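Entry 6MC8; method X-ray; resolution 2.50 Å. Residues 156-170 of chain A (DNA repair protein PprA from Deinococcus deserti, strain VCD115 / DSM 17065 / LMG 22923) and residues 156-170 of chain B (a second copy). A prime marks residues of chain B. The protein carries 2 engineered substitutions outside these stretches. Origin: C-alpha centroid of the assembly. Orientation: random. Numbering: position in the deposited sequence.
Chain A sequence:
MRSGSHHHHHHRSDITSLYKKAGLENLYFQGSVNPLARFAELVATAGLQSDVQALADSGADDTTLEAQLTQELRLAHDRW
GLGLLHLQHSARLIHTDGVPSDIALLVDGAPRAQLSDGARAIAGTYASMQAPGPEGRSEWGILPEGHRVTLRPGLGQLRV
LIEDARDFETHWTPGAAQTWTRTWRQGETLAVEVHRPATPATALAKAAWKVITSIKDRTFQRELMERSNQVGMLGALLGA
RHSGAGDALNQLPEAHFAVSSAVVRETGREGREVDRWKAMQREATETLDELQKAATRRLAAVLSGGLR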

# COMPACT_ATOMS: atom_id res chain seq x y z
N GLY A 156 9.25 16.92 -7.39
CA GLY A 156 9.97 15.69 -7.65
C GLY A 156 9.54 14.55 -6.74
O GLY A 156 9.61 13.38 -7.12
N GLN A 157 9.13 14.89 -5.51
CA GLN A 157 8.52 13.89 -4.64
C GLN A 157 7.21 13.37 -5.22
O GLN A 157 6.99 12.16 -5.28
N LEU A 158 6.35 14.28 -5.67
CA LEU A 158 5.03 13.88 -6.16
C LEU A 158 5.12 13.15 -7.49
O LEU A 158 4.25 12.33 -7.81
N ARG A 159 6.17 13.41 -8.27
CA ARG A 159 6.30 12.77 -9.58
C ARG A 159 6.59 11.28 -9.43
O ARG A 159 6.06 10.45 -10.18
N VAL A 160 7.41 10.92 -8.45
CA VAL A 160 7.73 9.51 -8.23
C VAL A 160 6.57 8.81 -7.52
O VAL A 160 6.27 7.64 -7.80
N LEU A 161 5.88 9.51 -6.63
CA LEU A 161 4.77 8.91 -5.89
C LEU A 161 3.57 8.65 -6.81
O LEU A 161 2.86 7.65 -6.64
N ILE A 162 3.34 9.53 -7.78
CA ILE A 162 2.22 9.35 -8.69
C ILE A 162 2.55 8.29 -9.75
O ILE A 162 1.76 7.38 -9.99
N GLU A 163 3.73 8.39 -10.36
CA GLU A 163 4.09 7.49 -11.45
C GLU A 163 4.41 6.09 -10.95
O GLU A 163 3.92 5.10 -11.50
N ASP A 164 5.23 5.99 -9.91
CA ASP A 164 5.91 4.74 -9.58
C ASP A 164 5.39 4.07 -8.33
O ASP A 164 5.60 2.86 -8.16
N ALA A 165 4.73 4.79 -7.44
CA ALA A 165 4.40 4.20 -6.15
C ALA A 165 3.00 3.59 -6.15
O ALA A 165 2.19 3.80 -7.06
N ARG A 166 2.74 2.82 -5.11
CA ARG A 166 1.44 2.32 -4.71
C ARG A 166 0.81 3.36 -3.79
O ARG A 166 0.99 4.56 -4.04
N ASP A 167 -0.06 2.93 -2.88
CA ASP A 167 -0.69 3.82 -1.91
C ASP A 167 0.31 4.73 -1.21
O ASP A 167 1.33 4.28 -0.70
N PHE A 168 0.02 6.03 -1.23
CA PHE A 168 0.82 7.03 -0.54
C PHE A 168 -0.13 8.11 -0.06
O PHE A 168 -1.29 8.16 -0.47
N GLU A 169 0.35 8.96 0.84
CA GLU A 169 -0.53 10.05 1.29
C GLU A 169 0.36 11.20 1.71
O GLU A 169 1.31 10.97 2.37
N THR A 170 0.06 12.39 1.25
CA THR A 170 0.85 13.56 1.69
C THR A 170 0.18 14.25 2.87
O THR A 170 -1.01 14.07 3.10
N GLY B 156 16.97 8.93 -8.33
CA GLY B 156 15.92 9.89 -8.09
C GLY B 156 14.60 9.23 -7.74
O GLY B 156 13.86 9.71 -6.88
N GLN B 157 14.29 8.13 -8.42
CA GLN B 157 13.06 7.39 -8.12
C GLN B 157 13.15 6.67 -6.79
O GLN B 157 12.23 6.75 -5.97
N LEU B 158 14.26 5.96 -6.55
CA LEU B 158 14.38 5.16 -5.34
C LEU B 158 14.48 6.00 -4.08
O LEU B 158 14.17 5.51 -3.00
N ARG B 159 14.91 7.26 -4.20
CA ARG B 159 15.00 8.10 -3.01
C ARG B 159 13.62 8.46 -2.48
O ARG B 159 13.38 8.41 -1.27
N VAL B 160 12.69 8.79 -3.37
CA VAL B 160 11.33 9.10 -2.95
C VAL B 160 10.62 7.83 -2.50
O VAL B 160 9.86 7.83 -1.53
N LEU B 161 10.89 6.71 -3.18
CA LEU B 161 10.23 5.45 -2.84
C LEU B 161 10.69 4.92 -1.49
O LEU B 161 9.89 4.35 -0.73
N ILE B 162 11.97 5.09 -1.16
CA ILE B 162 12.46 4.63 0.13
C ILE B 162 12.05 5.59 1.25
O ILE B 162 11.57 5.16 2.30
N GLU B 163 12.17 6.90 1.02
CA GLU B 163 11.89 7.86 2.07
C GLU B 163 10.39 8.12 2.23
O GLU B 163 9.86 8.06 3.35
N ASP B 164 9.69 8.40 1.13
CA ASP B 164 8.35 8.97 1.19
C ASP B 164 7.24 7.97 0.92
O ASP B 164 6.12 8.19 1.38
N ALA B 165 7.51 6.90 0.20
CA ALA B 165 6.42 6.02 -0.19
C ALA B 165 6.15 4.96 0.87
O ALA B 165 6.91 4.78 1.82
N ARG B 166 5.02 4.30 0.70
CA ARG B 166 4.65 3.08 1.41
C ARG B 166 5.11 1.90 0.56
O ARG B 166 6.18 2.00 -0.04
N ASP B 167 4.43 0.76 0.67
CA ASP B 167 4.70 -0.43 -0.14
C ASP B 167 4.92 -0.10 -1.61
O ASP B 167 4.15 0.66 -2.21
N PHE B 168 6.01 -0.61 -2.18
CA PHE B 168 6.31 -0.45 -3.59
C PHE B 168 7.14 -1.64 -4.02
O PHE B 168 7.61 -2.42 -3.19
N GLU B 169 7.33 -1.79 -5.33
CA GLU B 169 8.11 -2.91 -5.86
C GLU B 169 8.81 -2.49 -7.15
O GLU B 169 8.22 -1.80 -7.98
N THR B 170 10.04 -2.91 -7.29
CA THR B 170 10.81 -2.61 -8.51
C THR B 170 10.92 -3.86 -9.37
O THR B 170 10.83 -4.96 -8.81

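The two copies pack through helices 156-163, which cross at 82° with their axes 8.9 Å apart at closest approach. At the crossing, Val160 and Val160′ (both chi1 t) point toward the partner and meet with CB to CB′ at 3.7 Å. Each sits as a knob among Gly156, Gln157, Val160 and Leu161 of the other chain; Val160 CG1 lies 3.8 Å from Leu161′ CG. Leu161 (mt) starts sideways, but its end comes nearer, and its CD2 reaches Ala165′ CB at 3.8 Å. The leucine of chain B answers in kind, and Ala165 CB and Ala165′ CB, 4.1 Å apart, extend the apolar strip. Leu158 and Leu158′ turn away.

No clear direct hydrogen bond joins the stretches. Gln157 (mt) brings NE2 to 3.0 Å from Asp164′ OD2, whereas its counterpart, Gln157′ NE2 to Asp164 OD2 at 3.1 Å, has too poor an angle for a hydrogen bond. Gln157 OE1 is satisfied elsewhere in the structure.

Water does most of the polar bridging. Water 2 donates to Asp167 O and Asp167′ O, each at 2.7 Å, and weakly accepts from Arg166′ N at 3.2 Å, thereby serving both turns at once. Water 3 donates to Asp164′ O (2.9 Å) and weakly accepts from Glu169 N (3.3 Å). In the corresponding place, water 1 accepts from Glu169′ N at 2.9 Å and lies 3.2 Å from Asp164 O.

Arg166 and Arg166′ both point toward the partner, with chi1 m and chi2 and chi3 t, but chi4 differs, -101° against -175°. Arg166 NH2 makes a long salt bridge to Glu169′ OE1 (3.8 Å). Across the other pair, Arg166′ NH2 and Glu169 OE1 are 4.0 Å apart and share only charge proximity; water 4 links them, accepting from Arg166′ NH2 at 3.0 Å and lying 2.4 Å from Glu169 OE1.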

# COMPACT_ATOMS: atom_id res chain seq x y z
CB GLN A 157 8.29 14.47 -3.25
CG GLN A 157 9.48 14.42 -2.32
CD GLN A 157 9.23 15.18 -1.03
OE1 GLN A 157 8.34 16.01 -0.96
NE2 GLN A 157 9.96 14.84 0.01
CB LEU A 158 4.13 15.10 -6.29
CG LEU A 158 3.67 15.70 -4.97
CD1 LEU A 158 3.00 17.04 -5.20
CD2 LEU A 158 2.72 14.75 -4.29
CB ARG A 159 7.38 13.46 -10.40
CG ARG A 159 7.55 12.92 -11.80
CD ARG A 159 8.50 13.77 -12.60
NE ARG A 159 7.93 15.09 -12.86
CZ ARG A 159 7.13 15.36 -13.88
NH1 ARG A 159 6.80 14.40 -14.74
NH2 ARG A 159 6.65 16.58 -14.05
CB VAL A 160 9.05 9.39 -7.46
CG1 VAL A 160 9.42 7.95 -7.20
CG2 VAL A 160 10.16 10.09 -8.21
CB LEU A 161 4.37 9.81 -4.73
CG LEU A 161 5.33 9.95 -3.55
CD1 LEU A 161 4.91 11.09 -2.65
CD2 LEU A 161 5.42 8.67 -2.76
CB ILE A 162 1.82 10.70 -9.32
CG1 ILE A 162 1.17 11.60 -8.29
CG2 ILE A 162 0.88 10.52 -10.48
CD1 ILE A 162 1.06 13.03 -8.73
CB GLU A 163 5.29 8.04 -12.22
CG GLU A 163 5.01 9.25 -13.08
CD GLU A 163 6.26 9.78 -13.75
OE1 GLU A 163 7.36 9.33 -13.39
OE2 GLU A 163 6.14 10.62 -14.65
CB ASP A 164 7.41 5.00 -9.43
CG ASP A 164 8.04 5.51 -10.70
OD1 ASP A 164 7.58 5.14 -11.79
OD2 ASP A 164 8.98 6.32 -10.60
CB ALA A 165 4.52 5.24 -5.04
CB ARG A 166 1.57 0.95 -4.06
CG ARG A 166 2.05 -0.10 -5.05
CD ARG A 166 2.47 -1.38 -4.37
NE ARG A 166 3.05 -2.32 -5.32
CZ ARG A 166 2.41 -3.36 -5.84
NH1 ARG A 166 1.17 -3.63 -5.47
NH2 ARG A 166 3.03 -4.15 -6.70
CB ASP A 167 -1.44 3.02 -0.84
CG ASP A 167 -2.56 2.18 -1.40
OD1 ASP A 167 -2.96 2.41 -2.56
OD2 ASP A 167 -3.07 1.32 -0.66
CB PHE A 168 1.91 7.62 -1.45
CG PHE A 168 1.40 8.53 -2.54
CD1 PHE A 168 0.91 8.01 -3.72
CD2 PHE A 168 1.44 9.91 -2.38
CE1 PHE A 168 0.44 8.85 -4.71
CE2 PHE A 168 0.97 10.74 -3.37
CZ PHE A 168 0.47 10.22 -4.53
CB GLU A 169 -1.34 9.66 2.52
CG GLU A 169 -2.19 10.79 3.04
CD GLU A 169 -3.03 10.40 4.22
OE1 GLU A 169 -2.98 9.22 4.62
OE2 GLU A 169 -3.73 11.28 4.75
CB THR A 170 1.17 14.57 0.59
OG1 THR A 170 -0.01 15.25 0.23
CG2 THR A 170 1.72 13.94 -0.66
CB GLN B 157 12.76 6.39 -9.23
CG GLN B 157 12.26 6.99 -10.52
CD GLN B 157 12.00 5.93 -11.55
OE1 GLN B 157 12.36 4.79 -11.37
NE2 GLN B 157 11.32 6.29 -12.62
CB LEU B 158 15.58 4.22 -5.43
CG LEU B 158 15.39 2.98 -6.30
CD1 LEU B 158 16.68 2.25 -6.49
CD2 LEU B 158 14.38 2.07 -5.64
CB ARG B 159 15.80 9.37 -3.32
CG ARG B 159 16.07 10.23 -2.11
CD ARG B 159 16.95 11.40 -2.46
NE ARG B 159 18.27 10.96 -2.89
CZ ARG B 159 19.27 10.66 -2.07
NH1 ARG B 159 19.11 10.75 -0.76
NH2 ARG B 159 20.44 10.27 -2.56
CB VAL B 160 10.58 9.83 -4.08
CG1 VAL B 160 9.14 10.09 -3.73
CG2 VAL B 160 11.27 11.13 -4.41
CB LEU B 161 10.49 4.42 -3.94
CG LEU B 161 9.77 4.65 -5.27
CD1 LEU B 161 10.32 3.74 -6.34
CD2 LEU B 161 8.29 4.41 -5.10
CB ILE B 162 13.99 4.42 0.07
CG1 ILE B 162 14.31 3.19 -0.78
CG2 ILE B 162 14.60 4.27 1.43
CD1 ILE B 162 15.74 3.11 -1.21
CB GLU B 163 12.62 9.18 1.80
CG GLU B 163 14.13 9.10 1.89
CD GLU B 163 14.82 10.39 1.49
OE1 GLU B 163 14.13 11.31 1.02
OE2 GLU B 163 16.05 10.47 1.64
CB ASP B 164 8.23 10.12 0.19
CG ASP B 164 9.14 11.27 0.51
OD1 ASP B 164 9.39 11.51 1.70
OD2 ASP B 164 9.63 11.92 -0.43
CB ALA B 165 6.73 5.35 -1.53
CB ARG B 166 3.16 3.05 1.72
CG ARG B 166 2.79 4.18 2.65
CD ARG B 166 1.39 4.13 3.19
NE ARG B 166 1.14 5.28 4.04
CZ ARG B 166 0.04 5.47 4.74
NH1 ARG B 166 -0.92 4.57 4.72
NH2 ARG B 166 -0.09 6.56 5.48
CB ASP B 167 3.55 -1.43 -0.03
CG ASP B 167 3.34 -1.93 1.37
OD1 ASP B 167 4.23 -1.77 2.22
OD2 ASP B 167 2.28 -2.55 1.61
CB PHE B 168 7.05 0.88 -3.88
CG PHE B 168 8.48 0.90 -3.40
CD1 PHE B 168 8.78 1.18 -2.09
CD2 PHE B 168 9.52 0.68 -4.29
CE1 PHE B 168 10.10 1.21 -1.66
CE2 PHE B 168 10.83 0.70 -3.87
CZ PHE B 168 11.12 0.97 -2.55
CB GLU B 169 7.22 -4.14 -6.11
CG GLU B 169 7.99 -5.38 -6.55
CD GLU B 169 7.13 -6.61 -6.71
OE1 GLU B 169 5.92 -6.53 -6.44
OE2 GLU B 169 7.67 -7.66 -7.10
CB THR B 170 12.28 -2.34 -8.18
OG1 THR B 170 12.42 -1.01 -7.73
CG2 THR B 170 13.19 -2.50 -9.37
O HOH W 1 5.55 -0.06 -6.80
O HOH W 2 3.45 3.27 -1.93
O HOH W 3 3.32 7.89 1.94
O HOH W 4 -2.39 8.02 6.64